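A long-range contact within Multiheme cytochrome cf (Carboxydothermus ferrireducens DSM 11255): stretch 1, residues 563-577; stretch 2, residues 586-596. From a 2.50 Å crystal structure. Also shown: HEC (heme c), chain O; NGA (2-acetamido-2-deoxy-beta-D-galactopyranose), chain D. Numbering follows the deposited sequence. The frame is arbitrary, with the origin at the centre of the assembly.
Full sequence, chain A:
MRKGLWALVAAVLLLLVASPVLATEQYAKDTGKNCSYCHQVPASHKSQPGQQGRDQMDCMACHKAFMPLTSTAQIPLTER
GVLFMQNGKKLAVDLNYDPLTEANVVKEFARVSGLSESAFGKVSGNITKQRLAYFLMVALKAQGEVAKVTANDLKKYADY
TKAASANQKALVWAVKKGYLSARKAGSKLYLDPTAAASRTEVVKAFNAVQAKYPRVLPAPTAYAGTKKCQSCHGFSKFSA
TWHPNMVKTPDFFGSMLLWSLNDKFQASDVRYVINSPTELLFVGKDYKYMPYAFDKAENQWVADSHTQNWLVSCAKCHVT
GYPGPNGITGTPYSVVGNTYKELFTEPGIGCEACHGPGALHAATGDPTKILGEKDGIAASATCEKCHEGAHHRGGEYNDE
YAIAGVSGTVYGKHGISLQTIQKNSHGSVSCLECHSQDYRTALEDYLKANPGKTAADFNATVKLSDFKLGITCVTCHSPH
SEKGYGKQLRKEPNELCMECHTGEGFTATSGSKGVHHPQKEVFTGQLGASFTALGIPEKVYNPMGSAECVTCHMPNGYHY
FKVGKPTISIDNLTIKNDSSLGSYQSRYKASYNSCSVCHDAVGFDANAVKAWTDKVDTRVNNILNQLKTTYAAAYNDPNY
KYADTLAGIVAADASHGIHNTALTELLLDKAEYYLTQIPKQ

Stretch 1 563-577: VGKPTISIDNLTIKN
Stretch 2, residues 586-596: SRYKASYNSCS

The apolar centre lies on the sheet face that carries Ile568, Ile570, Ala590 and Tyr592. Ile568 (chi1 t, chi2 t) sets its CG2 over one face of the Tyr592 ring, 3.7 Å from the ring centroid, a CH-pi contact. CG2 of Ile568 is 3.4 Å from CE1 of Tyr592. Tyr592 is p, with chi2 at 85°. Ile570 (m, t) is buried beside them and pairs with Ala590, whose short side chain takes little room.

The backbone beneath is two antiparallel strands, 567-572 and 589-593. Their axes run at 166° and approach to 4.8 Å. Phi and psi are extended in both. Ile568 pairs with Tyr592 and Ile570 with Ala590 as hydrogen-bonded pairs. Ile568 N donates to Tyr592 O at 3.1 Å, and Tyr592 N returns to Ile568 O at 3.2 Å. Ile570 N to Ala590 O is 2.8 Å, and Ala590 N to Ile570 O is 2.9 Å; both are nearly straight. Thr567-Asn593, Ser569-Ser591 and Asp571-Lys589 are the non-hydrogen-bonded pairs, with CA-CA distances of 4.2, 4.5 and 4.7 Å. Asn572 N extends the ladder to Tyr588 O at 2.8 Å.

Past that bond, stretch 1 turns into helix 573-576. Asn572 (t) caps it: its OD1 accepts from Ile575 N at 3.2 Å and weakly from Thr574 N at 3.1 Å. Tyr588 (p, chi2 -87°) points toward stretch 1 and packs on this helix. Ile575 CB meets Tyr588 CB at 4.0 Å. The extended Lys576 chain, all t, crosses one ring face, with its CG 4.0 Å from the Tyr588 centroid. Asp571 OD2 lies at the ring edge, 3.8 Å from Tyr588 CE2.

At the other end, a cis peptide precedes Pro566. Ser594 N donates to Pro566 O at 2.9 Å. Gly564 N donates to Ser594 OG (chi1 m), also at 2.9 Å. Cys595 (m) packs its SG 3.8 Å from Pro566 CB. The same SG is bonded to heme c CAB at 1.9 Å, so this end of the contact adjoins a covalent heme attachment. Asn593 (t) holds the turn by accepting at OD1 from Cys595 N, 2.8 Å away.

The polar edge is the opposite sheet face. Ser569 OG and Ser591 OG share a hydrogen bond of 2.7 Å. Thr567 (p) rests its CG2 3.6 Å from Asn593 ND2. Asp571 (m) and Lys589 (m, t, t, m) form a long salt bridge, OD2 of Asp571 to NZ of Lys589 at 3.5 Å.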

# COMPACT_ATOMS: atom_id res chain seq x y z
N VAL A 563 -8.14 28.21 -1.00
CA VAL A 563 -8.99 28.63 0.11
C VAL A 563 -10.15 29.45 -0.43
O VAL A 563 -9.96 30.36 -1.25
CB VAL A 563 -8.18 29.44 1.13
CG1 VAL A 563 -8.91 29.52 2.44
CG2 VAL A 563 -6.80 28.84 1.32
N GLY A 564 -11.35 29.12 0.01
CA GLY A 564 -12.47 30.01 -0.18
C GLY A 564 -12.35 31.24 0.69
O GLY A 564 -11.77 31.22 1.77
N LYS A 565 -12.90 32.34 0.21
CA LYS A 565 -12.84 33.63 0.89
C LYS A 565 -14.21 34.29 0.90
O LYS A 565 -14.38 35.39 0.38
CB LYS A 565 -11.80 34.51 0.22
CG LYS A 565 -10.37 34.01 0.38
CD LYS A 565 -9.35 34.82 -0.42
CE LYS A 565 -9.54 34.63 -1.92
NZ LYS A 565 -8.51 35.36 -2.70
N PRO A 566 -15.22 33.67 1.52
CA PRO A 566 -15.18 32.39 2.23
C PRO A 566 -15.48 31.16 1.36
O PRO A 566 -15.06 30.04 1.70
CB PRO A 566 -16.25 32.58 3.29
CG PRO A 566 -17.26 33.44 2.63
CD PRO A 566 -16.52 34.35 1.71
N THR A 567 -16.22 31.34 0.27
CA THR A 567 -16.56 30.25 -0.63
C THR A 567 -15.74 30.32 -1.91
O THR A 567 -15.31 31.39 -2.34
CB THR A 567 -18.05 30.23 -0.97
OG1 THR A 567 -18.35 31.33 -1.84
CG2 THR A 567 -18.90 30.30 0.28
N ILE A 568 -15.52 29.14 -2.51
CA ILE A 568 -14.82 29.02 -3.77
C ILE A 568 -15.54 27.98 -4.62
O ILE A 568 -16.12 27.02 -4.09
CB ILE A 568 -13.33 28.65 -3.56
CG1 ILE A 568 -12.55 28.75 -4.88
CG2 ILE A 568 -13.21 27.25 -2.97
CD1 ILE A 568 -11.05 28.65 -4.68
N SER A 569 -15.53 28.20 -5.93
CA SER A 569 -16.09 27.26 -6.89
C SER A 569 -15.03 26.92 -7.92
O SER A 569 -14.41 27.82 -8.50
CB SER A 569 -17.33 27.83 -7.56
OG SER A 569 -18.51 27.31 -6.97
N ILE A 570 -14.82 25.63 -8.15
CA ILE A 570 -13.80 25.15 -9.08
C ILE A 570 -14.44 24.24 -10.11
O ILE A 570 -15.27 23.38 -9.77
CB ILE A 570 -12.66 24.42 -8.36
CG1 ILE A 570 -12.13 25.26 -7.19
CG2 ILE A 570 -11.54 24.08 -9.33
CD1 ILE A 570 -10.74 24.87 -6.72
N ASP A 571 -14.07 24.44 -11.37
CA ASP A 571 -14.33 23.48 -12.43
C ASP A 571 -13.03 22.73 -12.71
O ASP A 571 -12.03 23.33 -13.12
CB ASP A 571 -14.85 24.16 -13.70
CG ASP A 571 -16.33 24.53 -13.60
OD1 ASP A 571 -16.88 24.42 -12.48
OD2 ASP A 571 -16.92 24.93 -14.62
N ASN A 572 -13.05 21.43 -12.45
CA ASN A 572 -11.88 20.57 -12.64
C ASN A 572 -11.84 20.16 -14.11
O ASN A 572 -12.58 19.27 -14.54
CB ASN A 572 -11.96 19.36 -11.71
CG ASN A 572 -10.64 18.63 -11.59
OD1 ASN A 572 -9.90 18.51 -12.57
ND2 ASN A 572 -10.35 18.14 -10.40
N LEU A 573 -10.98 20.82 -14.88
CA LEU A 573 -10.90 20.54 -16.31
C LEU A 573 -10.22 19.21 -16.60
O LEU A 573 -10.43 18.65 -17.68
CB LEU A 573 -10.16 21.68 -17.03
CG LEU A 573 -10.87 23.02 -16.90
CD1 LEU A 573 -10.15 24.13 -17.64
CD2 LEU A 573 -12.31 22.90 -17.39
N THR A 574 -9.42 18.69 -15.67
CA THR A 574 -8.87 17.35 -15.85
C THR A 574 -9.97 16.30 -15.79
O THR A 574 -9.99 15.36 -16.59
CB THR A 574 -7.81 17.07 -14.79
OG1 THR A 574 -6.85 18.14 -14.75
CG2 THR A 574 -7.09 15.76 -15.09
N ILE A 575 -10.90 16.44 -14.84
CA ILE A 575 -12.06 15.56 -14.79
C ILE A 575 -12.92 15.75 -16.03
O ILE A 575 -13.37 14.78 -16.65
CB ILE A 575 -12.87 15.82 -13.50
CG1 ILE A 575 -11.99 15.63 -12.26
CG2 ILE A 575 -14.09 14.91 -13.44
CD1 ILE A 575 -11.33 14.28 -12.19
N LYS A 576 -13.15 17.01 -16.40
CA LYS A 576 -14.14 17.32 -17.44
C LYS A 576 -13.74 16.75 -18.80
O LYS A 576 -14.62 16.37 -19.58
CB LYS A 576 -14.32 18.83 -17.53
CG LYS A 576 -15.43 19.27 -18.47
CD LYS A 576 -15.47 20.78 -18.60
CE LYS A 576 -16.56 21.22 -19.57
NZ LYS A 576 -16.77 22.69 -19.55
N ASN A 577 -12.45 16.66 -19.09
CA ASN A 577 -11.97 16.28 -20.42
C ASN A 577 -11.36 14.88 -20.44
O ASN A 577 -10.44 14.61 -21.21
CB ASN A 577 -10.96 17.30 -20.93
CG ASN A 577 -11.52 18.71 -20.97
OD1 ASN A 577 -10.87 19.66 -20.52
ND2 ASN A 577 -12.73 18.85 -21.49
N SER A 586 -18.84 14.03 -15.85
CA SER A 586 -19.73 15.18 -15.71
C SER A 586 -19.71 15.79 -14.32
O SER A 586 -20.30 16.85 -14.12
CB SER A 586 -21.17 14.76 -16.06
OG SER A 586 -21.68 13.84 -15.11
N ARG A 587 -19.03 15.16 -13.36
CA ARG A 587 -19.00 15.62 -11.97
C ARG A 587 -17.71 16.38 -11.69
O ARG A 587 -16.94 16.05 -10.78
CB ARG A 587 -19.18 14.44 -11.02
CG ARG A 587 -20.33 13.50 -11.39
CD ARG A 587 -21.60 13.90 -10.68
N TYR A 588 -17.47 17.42 -12.49
CA TYR A 588 -16.22 18.17 -12.45
C TYR A 588 -16.31 19.44 -11.61
O TYR A 588 -15.30 20.15 -11.49
CB TYR A 588 -15.78 18.52 -13.88
CG TYR A 588 -16.84 19.25 -14.67
CD1 TYR A 588 -17.81 18.55 -15.39
CD2 TYR A 588 -16.88 20.64 -14.69
CE1 TYR A 588 -18.78 19.22 -16.11
CE2 TYR A 588 -17.85 21.31 -15.42
CZ TYR A 588 -18.80 20.60 -16.12
OH TYR A 588 -19.76 21.26 -16.84
N LYS A 589 -17.48 19.75 -11.04
CA LYS A 589 -17.64 20.95 -10.24
C LYS A 589 -17.42 20.64 -8.77
O LYS A 589 -17.99 19.68 -8.24
CB LYS A 589 -19.03 21.57 -10.42
CG LYS A 589 -19.36 22.02 -11.83
CD LYS A 589 -20.81 22.43 -11.94
CE LYS A 589 -21.12 23.01 -13.30
NZ LYS A 589 -20.12 24.05 -13.66
N ALA A 590 -16.61 21.46 -8.11
CA ALA A 590 -16.38 21.37 -6.68
C ALA A 590 -16.61 22.74 -6.05
O ALA A 590 -16.23 23.76 -6.62
CB ALA A 590 -14.97 20.88 -6.37
N SER A 591 -17.23 22.74 -4.87
CA SER A 591 -17.60 23.98 -4.21
C SER A 591 -17.56 23.77 -2.71
O SER A 591 -18.13 22.80 -2.21
CB SER A 591 -19.00 24.42 -4.65
OG SER A 591 -19.09 25.83 -4.73
N TYR A 592 -16.87 24.67 -2.00
CA TYR A 592 -16.83 24.56 -0.55
C TYR A 592 -16.63 25.93 0.09
O TYR A 592 -16.23 26.90 -0.55
CB TYR A 592 -15.73 23.60 -0.09
CG TYR A 592 -14.35 23.84 -0.68
CD1 TYR A 592 -13.47 24.76 -0.11
CD2 TYR A 592 -13.90 23.10 -1.77
CE1 TYR A 592 -12.20 24.96 -0.64
CE2 TYR A 592 -12.64 23.30 -2.30
CZ TYR A 592 -11.80 24.23 -1.74
OH TYR A 592 -10.54 24.42 -2.26
N ASN A 593 -16.92 25.97 1.39
CA ASN A 593 -16.71 27.15 2.23
C ASN A 593 -15.57 26.84 3.19
O ASN A 593 -15.66 25.89 3.99
CB ASN A 593 -17.99 27.50 2.99
CG ASN A 593 -17.89 28.81 3.78
OD1 ASN A 593 -16.84 29.13 4.34
ND2 ASN A 593 -18.99 29.54 3.84
N SER A 594 -14.50 27.63 3.13
CA SER A 594 -13.31 27.36 3.94
C SER A 594 -13.40 27.93 5.35
O SER A 594 -12.44 27.77 6.11
CB SER A 594 -12.05 27.93 3.25
OG SER A 594 -11.70 27.17 2.11
N CYS A 595 -14.52 28.56 5.73
CA CYS A 595 -14.56 29.37 6.94
C CYS A 595 -15.77 29.12 7.83
O CYS A 595 -15.74 29.54 9.00
CB CYS A 595 -14.52 30.86 6.59
SG CYS A 595 -13.30 31.29 5.34
N SER A 596 -16.81 28.44 7.35
CA SER A 596 -18.05 28.36 8.10
C SER A 596 -18.05 27.29 9.20
O SER A 596 -19.11 27.02 9.77
CB SER A 596 -19.23 28.14 7.16
OG SER A 596 -19.05 26.98 6.37
FE HEC O . -11.64 33.73 11.01
CHA HEC O . -11.74 36.62 12.87
CHB HEC O . -11.30 35.64 8.14
CHC HEC O . -11.67 30.86 9.10
CHD HEC O . -12.28 31.83 13.84
NA HEC O . -11.55 35.74 10.58
C1A HEC O . -11.59 36.77 11.51
C2A HEC O . -11.44 38.02 10.80
C3A HEC O . -11.31 37.75 9.50
C4A HEC O . -11.39 36.31 9.33
CMA HEC O . -11.13 38.79 8.38
CAA HEC O . -11.41 39.43 11.44
CBA HEC O . -10.05 39.58 12.11
CGA HEC O . -9.85 40.97 12.66
O1A HEC O . -10.64 41.89 12.30
O2A HEC O . -8.89 41.16 13.45
NB HEC O . -11.49 33.33 9.02
C1B HEC O . -11.40 34.27 8.00
C2B HEC O . -11.40 33.57 6.74
C3B HEC O . -11.50 32.25 7.00
C4B HEC O . -11.56 32.07 8.44
CMB HEC O . -11.32 34.27 5.36
CAB HEC O . -11.56 31.11 5.97
CBB HEC O . -10.19 31.01 5.29
NC HEC O . -11.97 31.73 11.39
C1C HEC O . -11.84 30.71 10.47
C2C HEC O . -11.80 29.45 11.20
C3C HEC O . -12.07 29.72 12.49
C4C HEC O . -12.12 31.16 12.64
CMC HEC O . -11.81 28.05 10.55
CAC HEC O . -12.22 28.73 13.68
CBC HEC O . -10.92 27.97 13.97
ND HEC O . -11.96 34.15 13.03
C1D HEC O . -12.22 33.20 14.01
C2D HEC O . -12.41 33.87 15.27
C3D HEC O . -12.24 35.36 14.97
C4D HEC O . -11.96 35.44 13.55
CMD HEC O . -12.71 33.20 16.63
CAD HEC O . -12.34 36.54 15.95
CBD HEC O . -11.11 36.55 16.85
CGD HEC O . -11.36 37.43 18.06
O1D HEC O . -11.75 38.61 17.87
O2D HEC O . -11.14 36.95 19.20
C1 NGA D . -5.43 22.61 -22.54
C2 NGA D . -5.56 23.19 -23.97
C3 NGA D . -5.89 24.64 -23.59
C4 NGA D . -7.19 24.68 -22.83
C5 NGA D . -7.17 23.76 -21.63
C6 NGA D . -8.53 23.73 -20.95
C7 NGA D . -4.27 22.30 -25.94
C8 NGA D . -2.88 21.91 -26.38
N2 NGA D . -4.36 22.95 -24.75
O3 NGA D . -6.23 25.59 -24.53
O4 NGA D . -8.22 24.28 -23.71
O5 NGA D . -6.78 22.47 -22.08
O6 NGA D . -8.35 22.94 -19.81
O7 NGA D . -5.23 22.03 -26.68